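Local coordinates for thioredoxin reductase (Streptomyces clavuligerus, PDB 4NTD), which is an FAD-dependent oxidoreductase related to thioredoxin reductases that forms disulfide bonds in sulfur-containing natural products, probably including holomycin, at residues D32-G37 against V128-R133; G41-A46 against T89-V94; V56-S61 against A99-G104; V106-R111 against T121-G126. One frame throughout, in Å; residues are numbered along the deposited sequence.

Interaction 1 (D32-G37 against V128-R133); sequences DVVVIG and VALSTR. With FAD (flavin-adenine dinucleotide), chain C.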
# COMPACT_ATOMS: atom_id res chain seq x y z
N ASP A 32 23.63 -4.19 -2.00
CA ASP A 32 22.61 -4.52 -2.99
C ASP A 32 21.66 -3.36 -3.25
O ASP A 32 21.33 -3.06 -4.40
CB ASP A 32 21.82 -5.75 -2.56
CG ASP A 32 22.66 -7.01 -2.54
OD1 ASP A 32 23.35 -7.28 -3.54
OD2 ASP A 32 22.63 -7.73 -1.52
N VAL A 33 21.20 -2.71 -2.18
CA VAL A 33 20.23 -1.62 -2.29
C VAL A 33 20.55 -0.49 -1.33
O VAL A 33 20.85 -0.72 -0.15
CB VAL A 33 18.79 -2.10 -1.99
CG1 VAL A 33 17.78 -1.04 -2.40
CG2 VAL A 33 18.49 -3.42 -2.69
N VAL A 34 20.51 0.74 -1.84
CA VAL A 34 20.49 1.93 -1.00
C VAL A 34 19.09 2.52 -1.04
O VAL A 34 18.56 2.82 -2.11
CB VAL A 34 21.54 2.98 -1.42
CG1 VAL A 34 21.37 4.26 -0.61
CG2 VAL A 34 22.95 2.43 -1.24
N VAL A 35 18.48 2.66 0.14
CA VAL A 35 17.17 3.26 0.28
C VAL A 35 17.37 4.69 0.76
O VAL A 35 17.94 4.92 1.83
CB VAL A 35 16.29 2.47 1.27
CG1 VAL A 35 14.91 3.11 1.41
CG2 VAL A 35 16.15 1.02 0.82
N ILE A 36 16.93 5.65 -0.05
CA ILE A 36 17.10 7.07 0.25
C ILE A 36 15.79 7.61 0.83
O ILE A 36 14.80 7.79 0.11
CB ILE A 36 17.52 7.87 -0.99
CG1 ILE A 36 18.76 7.23 -1.63
CG2 ILE A 36 17.81 9.32 -0.62
CD1 ILE A 36 19.17 7.82 -2.96
N GLY A 37 15.80 7.85 2.14
CA GLY A 37 14.60 8.22 2.88
C GLY A 37 14.09 7.05 3.70
O GLY A 37 13.91 5.95 3.16
N VAL A 128 30.93 11.39 1.86
CA VAL A 128 30.81 9.93 1.94
C VAL A 128 30.06 9.39 0.72
O VAL A 128 29.02 9.93 0.34
CB VAL A 128 30.11 9.47 3.24
CG1 VAL A 128 29.80 7.98 3.20
CG2 VAL A 128 30.99 9.79 4.45
N ALA A 129 30.60 8.34 0.10
CA ALA A 129 29.98 7.71 -1.06
C ALA A 129 29.85 6.20 -0.87
O ALA A 129 30.65 5.58 -0.17
CB ALA A 129 30.77 8.02 -2.32
N LEU A 130 28.82 5.63 -1.50
CA LEU A 130 28.55 4.19 -1.50
C LEU A 130 28.31 3.71 -2.92
O LEU A 130 27.71 4.43 -3.72
CB LEU A 130 27.29 3.87 -0.70
CG LEU A 130 27.05 4.46 0.69
CD1 LEU A 130 26.36 5.81 0.60
CD2 LEU A 130 26.21 3.49 1.50
N SER A 131 28.74 2.49 -3.21
CA SER A 131 28.42 1.82 -4.47
C SER A 131 27.33 0.77 -4.20
O SER A 131 27.41 0.04 -3.22
CB SER A 131 29.66 1.15 -5.06
OG SER A 131 29.38 0.57 -6.32
N THR A 132 26.33 0.70 -5.08
CA THR A 132 25.19 -0.20 -4.88
C THR A 132 24.62 -0.72 -6.20
O THR A 132 24.76 -0.08 -7.25
CB THR A 132 24.07 0.51 -4.08
OG1 THR A 132 23.00 -0.41 -3.81
CG2 THR A 132 23.53 1.73 -4.82
N ARG A 133 23.98 -1.89 -6.15
CA ARG A 133 23.36 -2.47 -7.34
C ARG A 133 22.05 -1.77 -7.71
O ARG A 133 21.72 -1.65 -8.89
CB ARG A 133 23.11 -3.97 -7.14
CG ARG A 133 24.37 -4.78 -6.92
CD ARG A 133 24.07 -6.25 -6.70
NE ARG A 133 23.66 -6.92 -7.93
CZ ARG A 133 23.23 -8.18 -8.01
NH1 ARG A 133 23.12 -8.93 -6.92
NH2 ARG A 133 22.88 -8.69 -9.18
PA FAD C . 8.19 10.75 4.59
O1A FAD C . 7.46 10.08 5.72
O2A FAD C . 8.10 12.25 4.47
O5B FAD C . 9.74 10.34 4.69
C5B FAD C . 10.67 10.83 3.74
C4B FAD C . 12.05 10.79 4.37
O4B FAD C . 13.04 11.04 3.37
C3B FAD C . 12.23 11.87 5.44
O3B FAD C . 12.58 11.27 6.70
C2B FAD C . 13.34 12.76 4.91
O2B FAD C . 14.21 13.23 5.95
C1B FAD C . 14.07 11.84 3.95
N9A FAD C . 14.83 12.50 2.85
C8A FAD C . 14.35 13.37 1.95
N7A FAD C . 15.32 13.74 1.08
C5A FAD C . 16.44 13.08 1.43
C6A FAD C . 17.83 13.00 0.93
N6A FAD C . 18.22 13.73 -0.14
N1A FAD C . 18.69 12.18 1.58
C2A FAD C . 18.32 11.44 2.65
N3A FAD C . 17.07 11.47 3.15
C4A FAD C . 16.11 12.25 2.59
N1 FAD C . -0.74 10.38 6.96
C2 FAD C . -1.44 9.44 7.64
O2 FAD C . -1.56 8.31 7.11
N3 FAD C . -2.00 9.67 8.84
C4 FAD C . -1.89 10.87 9.45
O4 FAD C . -2.43 11.06 10.56
C4X FAD C . -1.13 11.95 8.79
N5 FAD C . -0.97 13.18 9.33
C5X FAD C . -0.27 14.14 8.66
C6 FAD C . -0.12 15.40 9.24
C7 FAD C . 0.59 16.40 8.59
C7M FAD C . 0.74 17.76 9.24
C8 FAD C . 1.20 16.13 7.26
C8M FAD C . 1.96 17.21 6.54
C9 FAD C . 1.05 14.88 6.68
C9A FAD C . 0.34 13.87 7.33
N10 FAD C . 0.18 12.58 6.75
C10 FAD C . -0.55 11.61 7.47
C1' FAD C . 0.75 12.20 5.45
C2' FAD C . 2.14 11.61 5.68
O2' FAD C . 3.05 12.67 6.00
C3' FAD C . 2.65 10.87 4.44
O3' FAD C . 1.70 9.86 4.07
C4' FAD C . 4.01 10.20 4.66
O4' FAD C . 4.94 11.10 5.26
C5' FAD C . 4.60 9.71 3.35
O5' FAD C . 5.65 8.78 3.64
P FAD C . 7.01 8.75 2.79
O1P FAD C . 6.67 8.89 1.33
O2P FAD C . 7.81 7.58 3.28
O3P FAD C . 7.75 10.14 3.15
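Val34 presses its CG2 methyl against Thr132, 3.6 Å from Thr132 CB and 3.7 Å from Thr132 CG2, and this is the tight heart of the contact. The two beta-branched side chains meet obliquely, and both types suit the place because their branching at CB brings methyls close to the backbone. Thr132 holds OG1 anti to its own backbone N (chi1 -176°), and that hydroxyl hydrogen-bonds to Arg134 O, which satisfies a buried polar atom while CG2 serves the apolar side. Leu130 joins more loosely, its CD2 lying 4.4 Å from Val34 CG2. At the start of strand 32-36 and just past strand 129-132 the packing gives way to a partly exposed charged pair. Asp32 and Arg133 run side by side, and Asp32 OD1 sits 3.8 Å from Arg133 NH1, a long salt bridge with the two planes turned 60° apart. Each has a further partner: Asp32 OD2 accepts from Arg55 N, and Arg133 NH2 pairs with Glu326 and Asp327. Strand 32-36, of the parallel sheet, runs on to the cofactor, with Gly37 CA 3.3 Å from FAD O4B. Strand 129-132 belongs to a three-stranded antiparallel sheet, and such a sheet laid on a parallel nucleotide-binding one is characteristic of the FAD domain of the glutathione reductase family.

Interaction 2 (G41-A46 against T89-V94); sequences GGLNAA and TGRAEV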
# COMPACT_ATOMS: atom_id res chain seq x y z
N GLY A 41 7.63 4.49 3.66
CA GLY A 41 7.95 3.96 2.34
C GLY A 41 9.30 3.27 2.29
O GLY A 41 9.40 2.09 1.95
N GLY A 42 10.35 4.00 2.64
CA GLY A 42 11.70 3.45 2.65
C GLY A 42 11.87 2.34 3.67
O GLY A 42 12.54 1.34 3.39
N LEU A 43 11.27 2.50 4.84
CA LEU A 43 11.41 1.49 5.89
C LEU A 43 10.78 0.15 5.50
O LEU A 43 11.39 -0.90 5.73
CB LEU A 43 10.82 1.97 7.22
CG LEU A 43 11.65 2.99 8.01
CD1 LEU A 43 10.85 3.52 9.18
CD2 LEU A 43 12.97 2.39 8.48
N ASN A 44 9.58 0.17 4.93
CA ASN A 44 8.95 -1.10 4.56
C ASN A 44 9.65 -1.75 3.36
O ASN A 44 9.70 -2.98 3.26
CB ASN A 44 7.44 -0.95 4.33
CG ASN A 44 6.65 -2.17 4.80
OD1 ASN A 44 5.62 -2.05 5.46
ND2 ASN A 44 7.14 -3.37 4.48
N ALA A 45 10.22 -0.94 2.46
CA ALA A 45 11.05 -1.48 1.39
C ALA A 45 12.27 -2.19 1.97
O ALA A 45 12.57 -3.33 1.61
CB ALA A 45 11.49 -0.37 0.43
N ALA A 46 12.97 -1.53 2.89
CA ALA A 46 14.15 -2.09 3.54
C ALA A 46 13.84 -3.35 4.35
O ALA A 46 14.63 -4.29 4.37
CB ALA A 46 14.82 -1.05 4.43
N THR A 89 10.03 1.99 16.01
CA THR A 89 9.70 0.57 15.93
C THR A 89 10.17 -0.02 14.59
O THR A 89 10.79 -1.09 14.57
CB THR A 89 8.18 0.34 16.12
OG1 THR A 89 7.76 0.93 17.35
CG2 THR A 89 7.84 -1.15 16.13
N GLY A 90 9.88 0.68 13.50
CA GLY A 90 10.29 0.26 12.17
C GLY A 90 11.80 0.16 11.99
O GLY A 90 12.29 -0.81 11.40
N ARG A 91 12.53 1.15 12.49
CA ARG A 91 13.99 1.15 12.42
C ARG A 91 14.59 -0.03 13.19
O ARG A 91 15.57 -0.63 12.74
CB ARG A 91 14.57 2.47 12.94
CG ARG A 91 14.42 3.65 11.99
CD ARG A 91 15.29 4.82 12.41
NE ARG A 91 15.05 5.24 13.79
CZ ARG A 91 14.14 6.14 14.15
NH1 ARG A 91 13.39 6.73 13.24
NH2 ARG A 91 13.99 6.46 15.43
N ALA A 92 14.00 -0.35 14.34
CA ALA A 92 14.44 -1.49 15.15
C ALA A 92 14.23 -2.82 14.41
O ALA A 92 15.10 -3.69 14.44
CB ALA A 92 13.73 -1.51 16.49
N GLU A 93 13.08 -2.97 13.75
CA GLU A 93 12.80 -4.16 12.94
C GLU A 93 13.84 -4.30 11.84
O GLU A 93 14.46 -5.36 11.68
CB GLU A 93 11.40 -4.08 12.32
CG GLU A 93 10.26 -4.23 13.31
CD GLU A 93 8.89 -3.98 12.69
OE1 GLU A 93 8.80 -3.32 11.63
OE2 GLU A 93 7.89 -4.44 13.28
N VAL A 94 14.04 -3.22 11.09
CA VAL A 94 14.94 -3.22 9.94
C VAL A 94 16.40 -3.48 10.34
O VAL A 94 17.08 -4.29 9.71
CB VAL A 94 14.79 -1.90 9.14
CG1 VAL A 94 15.89 -1.75 8.10
CG2 VAL A 94 13.43 -1.86 8.46
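Val94 and Ala46 meet through methyls, Val94 CG1 lying 3.9 Å from Ala46 CB; a torsion that sets CG1 anti to the backbone N (chi1 169°) places it there. The other branch, Val94 CG2, rests 3.5 Å from the backbone oxygen Leu43 O, so the forked side chain touches residues about one turn apart on the facing helix. Leu43 reaches back across the gap. Its CD2 lies 4.0 Å from Arg91 CG, an aliphatic carbon near the root of that side chain, and 4.3 Å from Gly90 C. Glycine suits this position, since the branched tip of Leu43 can lie directly against bare helix backbone; alanine likewise suits Ala46, where a short side chain lets valine come in close. The axes of the two short helical segments approach to 9.6 Å and run nearly parallel, 24° apart. Beneath this first shell, Phe101 packs against Leu43, Arg91 and Val94, and Leu58 against Ala46 and Val94, so the neighbouring strands form the floor. Further out, Leu76 of the second subunit packs on Leu43, and both Asn44 and Glu93 hydrogen-bond to backbone atoms of that subunit; at the start of the helix, Gly41 N donates to FAD O2P. No hydrogen bond links the two helical segments, so their mutual contact depends on van der Waals fit and burial, while the hydrogen-bonding groups of Gly41, Asn44 and Glu93 serve the cofactor and the second subunit.

Interaction 3 (V56-S61 against A99-G104); sequences VVLVDS and AEFIRG. With FAD (flavin-adenine dinucleotide), chain C.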
# COMPACT_ATOMS: atom_id res chain seq x y z
N VAL A 56 21.38 -4.01 2.62
CA VAL A 56 20.70 -2.73 2.49
C VAL A 56 21.35 -1.67 3.36
O VAL A 56 21.66 -1.92 4.53
CB VAL A 56 19.21 -2.85 2.89
CG1 VAL A 56 18.49 -1.51 2.79
CG2 VAL A 56 18.51 -3.89 2.03
N VAL A 57 21.55 -0.48 2.79
CA VAL A 57 21.92 0.71 3.56
C VAL A 57 20.83 1.76 3.36
O VAL A 57 20.46 2.05 2.22
CB VAL A 57 23.28 1.28 3.11
CG1 VAL A 57 23.62 2.55 3.89
CG2 VAL A 57 24.39 0.25 3.28
N LEU A 58 20.32 2.30 4.46
CA LEU A 58 19.37 3.41 4.39
C LEU A 58 20.10 4.70 4.73
O LEU A 58 20.88 4.74 5.69
CB LEU A 58 18.22 3.22 5.38
CG LEU A 58 17.34 1.99 5.17
CD1 LEU A 58 17.80 0.83 6.05
CD2 LEU A 58 15.88 2.33 5.43
N VAL A 59 19.85 5.74 3.95
CA VAL A 59 20.33 7.09 4.25
C VAL A 59 19.11 7.99 4.41
O VAL A 59 18.29 8.10 3.49
CB VAL A 59 21.25 7.64 3.13
CG1 VAL A 59 21.86 8.97 3.56
CG2 VAL A 59 22.34 6.64 2.79
N ASP A 60 18.98 8.62 5.57
CA ASP A 60 17.79 9.42 5.89
C ASP A 60 18.16 10.70 6.63
O ASP A 60 18.94 10.67 7.58
CB ASP A 60 16.81 8.61 6.73
CG ASP A 60 15.59 9.42 7.13
OD1 ASP A 60 14.68 9.58 6.30
OD2 ASP A 60 15.56 9.90 8.28
N SER A 61 17.58 11.82 6.20
CA SER A 61 17.93 13.14 6.73
C SER A 61 17.12 13.57 7.97
O SER A 61 17.34 14.66 8.50
CB SER A 61 17.83 14.20 5.63
OG SER A 61 16.52 14.27 5.10
N ALA A 99 20.19 -4.62 8.20
CA ALA A 99 20.27 -3.42 7.37
C ALA A 99 20.94 -2.31 8.19
O ALA A 99 20.81 -2.27 9.41
CB ALA A 99 18.89 -2.98 6.92
N GLU A 100 21.65 -1.43 7.50
CA GLU A 100 22.44 -0.39 8.16
C GLU A 100 21.86 1.00 7.89
O GLU A 100 21.39 1.28 6.79
CB GLU A 100 23.89 -0.48 7.71
CG GLU A 100 24.56 -1.76 8.17
CD GLU A 100 25.99 -1.88 7.69
OE1 GLU A 100 26.19 -2.18 6.50
OE2 GLU A 100 26.90 -1.69 8.51
N PHE A 101 21.91 1.85 8.91
CA PHE A 101 21.35 3.20 8.83
C PHE A 101 22.45 4.26 8.90
O PHE A 101 23.39 4.16 9.69
CB PHE A 101 20.39 3.45 9.99
CG PHE A 101 19.02 2.85 9.81
CD1 PHE A 101 18.00 3.58 9.21
CD2 PHE A 101 18.75 1.57 10.26
CE1 PHE A 101 16.74 3.03 9.05
CE2 PHE A 101 17.49 1.02 10.11
CZ PHE A 101 16.48 1.75 9.50
N ILE A 102 22.30 5.29 8.06
CA ILE A 102 23.09 6.51 8.16
C ILE A 102 22.13 7.68 8.25
O ILE A 102 21.20 7.79 7.43
CB ILE A 102 23.99 6.71 6.92
CG1 ILE A 102 24.95 5.52 6.75
CG2 ILE A 102 24.77 8.02 7.02
CD1 ILE A 102 25.76 5.56 5.46
N ARG A 103 22.32 8.55 9.23
CA ARG A 103 21.58 9.81 9.27
C ARG A 103 22.39 10.86 8.50
O ARG A 103 23.42 11.31 8.98
CB ARG A 103 21.32 10.29 10.69
CG ARG A 103 20.46 11.55 10.73
CD ARG A 103 20.20 12.04 12.14
NE ARG A 103 19.63 13.39 12.14
CZ ARG A 103 18.36 13.66 12.42
NH1 ARG A 103 17.53 12.67 12.74
NH2 ARG A 103 17.92 14.91 12.39
N GLY A 104 21.90 11.21 7.32
CA GLY A 104 22.58 12.16 6.44
C GLY A 104 21.72 12.48 5.24
O GLY A 104 20.57 12.05 5.16
PA FAD C . 8.19 10.75 4.59
O1A FAD C . 7.46 10.08 5.72
O2A FAD C . 8.10 12.25 4.47
O5B FAD C . 9.74 10.34 4.69
C5B FAD C . 10.67 10.83 3.74
C4B FAD C . 12.05 10.79 4.37
O4B FAD C . 13.04 11.04 3.37
C3B FAD C . 12.23 11.87 5.44
O3B FAD C . 12.58 11.27 6.70
C2B FAD C . 13.34 12.76 4.91
O2B FAD C . 14.21 13.23 5.95
C1B FAD C . 14.07 11.84 3.95
N9A FAD C . 14.83 12.50 2.85
C8A FAD C . 14.35 13.37 1.95
N7A FAD C . 15.32 13.74 1.08
C5A FAD C . 16.44 13.08 1.43
C6A FAD C . 17.83 13.00 0.93
N6A FAD C . 18.22 13.73 -0.14
N1A FAD C . 18.69 12.18 1.58
C2A FAD C . 18.32 11.44 2.65
N3A FAD C . 17.07 11.47 3.15
C4A FAD C . 16.11 12.25 2.59
N1 FAD C . -0.74 10.38 6.96
C2 FAD C . -1.44 9.44 7.64
O2 FAD C . -1.56 8.31 7.11
N3 FAD C . -2.00 9.67 8.84
C4 FAD C . -1.89 10.87 9.45
O4 FAD C . -2.43 11.06 10.56
C4X FAD C . -1.13 11.95 8.79
N5 FAD C . -0.97 13.18 9.33
C5X FAD C . -0.27 14.14 8.66
C6 FAD C . -0.12 15.40 9.24
C7 FAD C . 0.59 16.40 8.59
C7M FAD C . 0.74 17.76 9.24
C8 FAD C . 1.20 16.13 7.26
C8M FAD C . 1.96 17.21 6.54
C9 FAD C . 1.05 14.88 6.68
C9A FAD C . 0.34 13.87 7.33
N10 FAD C . 0.18 12.58 6.75
C10 FAD C . -0.55 11.61 7.47
C1' FAD C . 0.75 12.20 5.45
C2' FAD C . 2.14 11.61 5.68
O2' FAD C . 3.05 12.67 6.00
C3' FAD C . 2.65 10.87 4.44
O3' FAD C . 1.70 9.86 4.07
C4' FAD C . 4.01 10.20 4.66
O4' FAD C . 4.94 11.10 5.26
C5' FAD C . 4.60 9.71 3.35
O5' FAD C . 5.65 8.78 3.64
P FAD C . 7.01 8.75 2.79
O1P FAD C . 6.67 8.89 1.33
O2P FAD C . 7.81 7.58 3.28
O3P FAD C . 7.75 10.14 3.15
O HOH W 1 24.07 -3.35 5.03
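Strands 56-60 and 100-103 lie in parallel register: Glu100, Ile102 and Gly104 N donate to Val56, Leu58 and Asp60 O, and Leu58 and Asp60 N donate back to Glu100 and Ile102 O. On the face bearing Leu58 and Phe101, the two side chains run side by side. Leu58 CD1 makes a CH-pi contact over the ring, 3.9 Å from its centroid and 15° off the normal, while Leu58 CD2 touches Phe101 CE1 at 3.8 Å. A branched leucine suits the site because one methyl sits over the ring and the other, on the same side, lies near the rim atom CE1. On the opposite face, Val57 CG1 packs 4.0 Å from Ile102 CD1. At the strand end the chemistry turns polar: FAD O3B donates to Asp60 OD1 at 2.7 Å, and Ser61 OG shares a hydrogen bond of the same length with FAD O2B. Asp60 OD1 also accepts from Ala38 N and OD2 from Gly62 N, which fixes the carboxylate in front of the ribose, a common role for an acid ending the second strand of a Rossmann-type fold. Backbone bonds thus join the strands and apolar side chains pack on their faces, while the carboxylate and serine oxygens bind the two ribose hydroxyls.

Interaction 4 (V106-R111 against T121-G126); sequences VDDVER and TVRLVG. With FAD (flavin-adenine dinucleotide), chain C.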
# COMPACT_ATOMS: atom_id res chain seq x y z
N VAL A 106 21.59 12.54 1.00
CA VAL A 106 22.12 12.18 -0.31
C VAL A 106 21.97 13.40 -1.22
O VAL A 106 20.87 13.95 -1.33
CB VAL A 106 21.37 10.99 -0.93
CG1 VAL A 106 21.88 10.70 -2.34
CG2 VAL A 106 21.51 9.76 -0.04
N ASP A 107 23.05 13.82 -1.86
CA ASP A 107 22.97 14.94 -2.80
C ASP A 107 23.30 14.56 -4.25
O ASP A 107 23.21 15.41 -5.13
CB ASP A 107 23.83 16.12 -2.32
CG ASP A 107 25.31 15.90 -2.52
OD1 ASP A 107 25.76 14.73 -2.59
OD2 ASP A 107 26.04 16.91 -2.60
N ASP A 108 23.66 13.30 -4.50
CA ASP A 108 23.87 12.84 -5.87
C ASP A 108 23.76 11.32 -5.99
O ASP A 108 24.19 10.58 -5.09
CB ASP A 108 25.24 13.28 -6.39
CG ASP A 108 25.43 13.01 -7.88
OD1 ASP A 108 24.50 13.29 -8.66
OD2 ASP A 108 26.51 12.53 -8.26
N VAL A 109 23.16 10.86 -7.09
CA VAL A 109 23.16 9.45 -7.47
C VAL A 109 23.55 9.37 -8.95
O VAL A 109 22.91 10.00 -9.79
CB VAL A 109 21.78 8.79 -7.26
CG1 VAL A 109 21.83 7.31 -7.60
CG2 VAL A 109 21.29 8.99 -5.83
N GLU A 110 24.60 8.61 -9.24
CA GLU A 110 25.11 8.47 -10.61
C GLU A 110 25.05 7.01 -11.05
O GLU A 110 25.47 6.11 -10.32
CB GLU A 110 26.55 8.97 -10.69
CG GLU A 110 27.15 8.93 -12.09
CD GLU A 110 28.50 9.62 -12.18
OE1 GLU A 110 28.94 9.91 -13.32
OE2 GLU A 110 29.13 9.86 -11.13
N ARG A 111 24.56 6.78 -12.27
CA ARG A 111 24.41 5.43 -12.81
C ARG A 111 25.67 4.97 -13.54
O ARG A 111 26.31 5.75 -14.25
CB ARG A 111 23.22 5.39 -13.77
CG ARG A 111 22.89 3.99 -14.28
CD ARG A 111 21.42 3.85 -14.61
NE ARG A 111 20.99 4.69 -15.73
CZ ARG A 111 20.81 4.27 -16.99
NH1 ARG A 111 20.41 5.14 -17.91
NH2 ARG A 111 21.01 3.00 -17.34
N THR A 121 26.46 4.98 -7.89
CA THR A 121 27.23 5.62 -6.83
C THR A 121 26.33 6.63 -6.14
O THR A 121 25.80 7.54 -6.78
CB THR A 121 28.48 6.34 -7.38
OG1 THR A 121 29.31 5.39 -8.07
CG2 THR A 121 29.28 6.97 -6.25
N VAL A 122 26.15 6.46 -4.83
CA VAL A 122 25.34 7.35 -4.01
C VAL A 122 26.29 8.22 -3.19
O VAL A 122 27.14 7.68 -2.48
CB VAL A 122 24.40 6.56 -3.08
CG1 VAL A 122 23.62 7.49 -2.17
CG2 VAL A 122 23.46 5.69 -3.91
N ARG A 123 26.14 9.54 -3.29
CA ARG A 123 27.04 10.48 -2.62
C ARG A 123 26.27 11.34 -1.62
O ARG A 123 25.20 11.87 -1.93
CB ARG A 123 27.74 11.37 -3.66
CG ARG A 123 28.58 10.59 -4.67
CD ARG A 123 29.30 11.50 -5.66
NE ARG A 123 30.12 10.73 -6.59
CZ ARG A 123 29.80 10.48 -7.86
NH1 ARG A 123 28.67 10.94 -8.37
NH2 ARG A 123 30.62 9.76 -8.62
N LEU A 124 26.83 11.46 -0.41
CA LEU A 124 26.21 12.24 0.66
C LEU A 124 26.85 13.62 0.78
O LEU A 124 28.01 13.81 0.41
CB LEU A 124 26.36 11.53 2.01
CG LEU A 124 25.38 10.40 2.35
CD1 LEU A 124 25.51 9.24 1.38
CD2 LEU A 124 25.62 9.93 3.78
N VAL A 125 26.08 14.56 1.32
CA VAL A 125 26.63 15.85 1.72
C VAL A 125 27.73 15.57 2.75
O VAL A 125 27.51 14.83 3.71
CB VAL A 125 25.55 16.77 2.34
CG1 VAL A 125 26.18 18.07 2.85
CG2 VAL A 125 24.46 17.08 1.33
N GLY A 126 28.91 16.14 2.54
CA GLY A 126 30.06 15.87 3.39
C GLY A 126 31.14 15.04 2.71
O GLY A 126 32.31 15.13 3.08
PA FAD C . 8.19 10.75 4.59
O1A FAD C . 7.46 10.08 5.72
O2A FAD C . 8.10 12.25 4.47
O5B FAD C . 9.74 10.34 4.69
C5B FAD C . 10.67 10.83 3.74
C4B FAD C . 12.05 10.79 4.37
O4B FAD C . 13.04 11.04 3.37
C3B FAD C . 12.23 11.87 5.44
O3B FAD C . 12.58 11.27 6.70
C2B FAD C . 13.34 12.76 4.91
O2B FAD C . 14.21 13.23 5.95
C1B FAD C . 14.07 11.84 3.95
N9A FAD C . 14.83 12.50 2.85
C8A FAD C . 14.35 13.37 1.95
N7A FAD C . 15.32 13.74 1.08
C5A FAD C . 16.44 13.08 1.43
C6A FAD C . 17.83 13.00 0.93
N6A FAD C . 18.22 13.73 -0.14
N1A FAD C . 18.69 12.18 1.58
C2A FAD C . 18.32 11.44 2.65
N3A FAD C . 17.07 11.47 3.15
C4A FAD C . 16.11 12.25 2.59
N1 FAD C . -0.74 10.38 6.96
C2 FAD C . -1.44 9.44 7.64
O2 FAD C . -1.56 8.31 7.11
N3 FAD C . -2.00 9.67 8.84
C4 FAD C . -1.89 10.87 9.45
O4 FAD C . -2.43 11.06 10.56
C4X FAD C . -1.13 11.95 8.79
N5 FAD C . -0.97 13.18 9.33
C5X FAD C . -0.27 14.14 8.66
C6 FAD C . -0.12 15.40 9.24
C7 FAD C . 0.59 16.40 8.59
C7M FAD C . 0.74 17.76 9.24
C8 FAD C . 1.20 16.13 7.26
C8M FAD C . 1.96 17.21 6.54
C9 FAD C . 1.05 14.88 6.68
C9A FAD C . 0.34 13.87 7.33
N10 FAD C . 0.18 12.58 6.75
C10 FAD C . -0.55 11.61 7.47
C1' FAD C . 0.75 12.20 5.45
C2' FAD C . 2.14 11.61 5.68
O2' FAD C . 3.05 12.67 6.00
C3' FAD C . 2.65 10.87 4.44
O3' FAD C . 1.70 9.86 4.07
C4' FAD C . 4.01 10.20 4.66
O4' FAD C . 4.94 11.10 5.26
C5' FAD C . 4.60 9.71 3.35
O5' FAD C . 5.65 8.78 3.64
P FAD C . 7.01 8.75 2.79
O1P FAD C . 6.67 8.89 1.33
O2P FAD C . 7.81 7.58 3.28
O3P FAD C . 7.75 10.14 3.15
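Glu110 OE2 is gripped by two nitrogens of one arginine, Arg123 NH2 at 2.9 Å and Arg123 NH1 at 3.0 Å, with the oxygen lying in the guanidinium plane. Arg123 NH1 also donates to Asp108 OD2 at 2.7 Å, which makes a three-residue salt-bridge network. The Asp108 carboxylate is almost coplanar with the guanidinium (12°), whereas that of Glu110 is turned by 59°. Arginine suits this outer face because its long chain, extended from CG to NE, reaches two acids of the neighbouring strand, one of them not its direct pair; it is modelled in two conformers, however, so the network may not be permanent. In the backbone, Arg123 O accepts from both Asp107 N, at 2.9 Å, and Asp108 N, a weak bond at 3.3 Å. That double acceptance is a classic beta bulge, across which the register slips by one residue. On the buried face, Val106 and Val122 cross at about a right angle, their CG1 atoms 3.7 Å apart, and Ile36 packs on Val106 from the parallel sheet. Val106 also reads the adenine edge through its backbone N and O: its N donates to FAD N1A at 3.0 Å and its O accepts from FAD N6A at 2.9 Å. This bulged hairpin, whose first residue pairs with the adenine edge, belongs to the antiparallel three-stranded meander characteristic of FAD domains in disulfide oxidoreductases.

Overall arrangement
All four contacts build one FAD-binding domain, and their chemistry follows depth. Interactions 1 and 2 are buried, the first setting the meander on the parallel sheet and the second pairing two helices on the sheet's other side; interaction 2 is apolar, whereas interaction 1 combines apolar packing with a charged pair at its edge. Interactions 3 and 4 are partly buried strand pairings, parallel and antiparallel, and backbone hydrogen bonds dominate them, with exposed charges on the outer face of interaction 4. Strand 31-36 of interaction 1 bonds to strand 56-60 of interaction 3, while strand 129-132 continues the sheet of interaction 4. Interactions 2 and 4 do not touch. Interaction 3 holds the ribose, and interaction 4 the adenine.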